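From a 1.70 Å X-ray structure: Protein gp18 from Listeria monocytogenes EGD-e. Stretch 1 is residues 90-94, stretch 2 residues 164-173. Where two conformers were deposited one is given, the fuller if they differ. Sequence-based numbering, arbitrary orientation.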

# COMPACT_ATOMS: atom_id res chain seq x y z
N PRO A 90 11.99 -21.05 5.10
CA PRO A 90 12.79 -20.40 4.04
C PRO A 90 14.21 -20.95 3.91
O PRO A 90 14.84 -21.32 4.90
CB PRO A 90 12.87 -18.94 4.50
CG PRO A 90 11.63 -18.78 5.35
CD PRO A 90 11.52 -20.07 6.10
N HIS A 91 14.67 -21.02 2.67
CA HIS A 91 16.04 -21.42 2.38
C HIS A 91 17.06 -20.62 3.21
O HIS A 91 16.86 -19.45 3.49
CB HIS A 91 16.28 -21.27 0.90
CG HIS A 91 17.58 -21.85 0.47
ND1 HIS A 91 18.74 -21.11 0.44
CD2 HIS A 91 17.93 -23.11 0.11
CE1 HIS A 91 19.74 -21.88 0.04
NE2 HIS A 91 19.28 -23.10 -0.17
N ILE A 92 18.16 -21.27 3.59
CA ILE A 92 19.21 -20.65 4.39
C ILE A 92 19.76 -19.32 3.82
O ILE A 92 20.17 -18.45 4.56
CB ILE A 92 20.38 -21.68 4.63
CG1 ILE A 92 21.29 -21.19 5.75
CG2 ILE A 92 21.08 -22.02 3.33
CD1 ILE A 92 20.65 -21.29 7.08
N TYR A 93 19.65 -19.15 2.50
CA TYR A 93 20.04 -17.88 1.87
C TYR A 93 19.42 -16.69 2.58
O TYR A 93 20.09 -15.70 2.85
CB TYR A 93 19.61 -17.88 0.42
CG TYR A 93 19.73 -16.53 -0.26
CD1 TYR A 93 20.98 -15.94 -0.43
CD2 TYR A 93 18.62 -15.90 -0.77
CE1 TYR A 93 21.11 -14.70 -1.04
CE2 TYR A 93 18.74 -14.67 -1.42
CZ TYR A 93 20.00 -14.09 -1.55
OH TYR A 93 20.11 -12.88 -2.21
N TYR A 94 18.14 -16.80 2.89
CA TYR A 94 17.36 -15.67 3.46
C TYR A 94 17.80 -15.25 4.85
O TYR A 94 17.50 -14.14 5.30
CB TYR A 94 15.86 -15.94 3.39
CG TYR A 94 15.42 -15.89 1.97
CD1 TYR A 94 15.32 -14.69 1.32
CD2 TYR A 94 15.25 -17.05 1.23
CE1 TYR A 94 14.98 -14.61 -0.02
CE2 TYR A 94 14.90 -16.99 -0.12
CZ TYR A 94 14.76 -15.76 -0.73
OH TYR A 94 14.42 -15.63 -2.05
N VAL A 164 21.91 -12.10 -11.53
CA VAL A 164 21.05 -13.01 -10.77
C VAL A 164 21.92 -13.65 -9.68
O VAL A 164 23.13 -13.76 -9.85
CB VAL A 164 20.45 -14.11 -11.74
CG1 VAL A 164 21.55 -14.80 -12.59
CG2 VAL A 164 19.61 -15.13 -10.99
N VAL A 165 21.33 -14.07 -8.57
CA VAL A 165 22.11 -14.81 -7.54
C VAL A 165 21.48 -16.18 -7.45
O VAL A 165 20.26 -16.29 -7.41
CB VAL A 165 22.16 -14.07 -6.14
CG1 VAL A 165 20.75 -13.81 -5.56
CG2 VAL A 165 23.02 -14.87 -5.14
N ILE A 166 22.33 -17.20 -7.44
CA ILE A 166 21.87 -18.59 -7.39
C ILE A 166 22.52 -19.21 -6.16
O ILE A 166 23.67 -19.55 -6.20
CB ILE A 166 22.29 -19.35 -8.66
CG1 ILE A 166 21.90 -18.57 -9.93
CG2 ILE A 166 21.65 -20.73 -8.63
CD1 ILE A 166 22.64 -19.00 -11.14
N PRO A 167 21.79 -19.27 -5.04
CA PRO A 167 22.37 -19.82 -3.81
C PRO A 167 22.45 -21.33 -3.81
O PRO A 167 21.44 -22.00 -4.13
CB PRO A 167 21.37 -19.37 -2.71
CG PRO A 167 20.50 -18.35 -3.32
CD PRO A 167 20.43 -18.75 -4.79
N ASP A 168 23.63 -21.85 -3.47
CA ASP A 168 23.82 -23.29 -3.11
C ASP A 168 24.18 -23.29 -1.61
O ASP A 168 25.31 -23.01 -1.23
CB ASP A 168 24.93 -23.94 -3.94
CG ASP A 168 25.22 -25.35 -3.53
OD1 ASP A 168 24.50 -25.90 -2.68
OD2 ASP A 168 26.20 -25.94 -4.07
N ASN A 169 23.17 -23.53 -0.77
CA ASN A 169 23.27 -23.21 0.65
C ASN A 169 23.78 -21.79 0.83
O ASN A 169 23.13 -20.88 0.29
CB ASN A 169 24.00 -24.31 1.39
CG ASN A 169 23.21 -25.61 1.32
OD1 ASN A 169 22.09 -25.64 1.81
ND2 ASN A 169 23.72 -26.63 0.65
N ARG A 170 24.87 -21.57 1.56
CA ARG A 170 25.36 -20.21 1.76
C ARG A 170 26.43 -19.81 0.75
O ARG A 170 27.12 -18.81 0.93
CB ARG A 170 25.90 -20.03 3.18
CG ARG A 170 24.90 -20.25 4.27
CD ARG A 170 25.67 -20.20 5.61
NE ARG A 170 24.83 -20.60 6.72
CZ ARG A 170 25.19 -20.56 7.99
NH1 ARG A 170 26.40 -20.14 8.35
NH2 ARG A 170 24.31 -20.96 8.91
N HIS A 171 26.57 -20.57 -0.33
CA HIS A 171 27.49 -20.17 -1.39
C HIS A 171 26.67 -19.55 -2.51
O HIS A 171 25.86 -20.24 -3.15
CB HIS A 171 28.33 -21.36 -1.89
CG HIS A 171 29.28 -20.98 -2.98
ND1 HIS A 171 30.39 -20.20 -2.74
CD2 HIS A 171 29.24 -21.19 -4.31
CE1 HIS A 171 31.02 -20.00 -3.88
NE2 HIS A 171 30.35 -20.59 -4.85
N LEU A 172 26.97 -18.29 -2.79
CA LEU A 172 26.24 -17.45 -3.73
C LEU A 172 26.95 -17.24 -5.07
O LEU A 172 28.04 -16.67 -5.12
CB LEU A 172 25.94 -16.07 -3.12
CG LEU A 172 25.46 -16.01 -1.67
CD1 LEU A 172 25.25 -14.59 -1.22
CD2 LEU A 172 24.20 -16.86 -1.50
N VAL A 173 26.32 -17.76 -6.11
CA VAL A 173 26.81 -17.64 -7.47
C VAL A 173 26.09 -16.51 -8.19
O VAL A 173 24.86 -16.51 -8.26
CB VAL A 173 26.63 -18.95 -8.24
CG1 VAL A 173 27.08 -18.74 -9.65
CG2 VAL A 173 27.43 -20.09 -7.55

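Residues 166-173 form a β-hairpin whose strands, 166-168 and 171-173, are joined by a type II' turn from Asp168 to His171. Backbone hydrogen bonds close it, Asp168 N to His171 O (2.8 Å) and His171 N to Asp168 O (2.9 Å) next to the turn. The other stretch enters a 3-10 segment at Ile92 and lies against the turn, with Ile92 CA 6.1 Å from Asn169 CA and Tyr93 CA 5.8 Å from Arg170 CA.

No hydrogen bond crosses between the stretches; packing holds them together, burying 364 Å² in total. Ile92, Tyr93, Val165, Pro167 and Leu172 are buried, their apolar surfaces packed away from solvent. Tyr93 contributes most. Pro167 CG sits over one face of its ring, 3.6 Å from Tyr93 CG, in a CH-π contact; the compact, puckered proline ring brings its CG over the aromatic face. Leu172 CD2 approaches Tyr93 CD1 at 3.5 Å, and the length of the tyrosine carries its OH to within 3.5 Å of Val165 CG1. Ile92 points toward the turn, placing CG2 3.7 Å from Asn169 CA, while its CG1 meets the edge of the Arg170 guanidinium, 3.7 Å from NE. Buried His91 has both ring nitrogens satisfied: ND1 accepts a hydrogen bond from Tyr93 N (3.0 Å), tying the imidazole to the backbone two residues on, and NE2 bonds elsewhere in the structure; the ring edge faces the turn, with CE1 3.5 Å from Asn169 O.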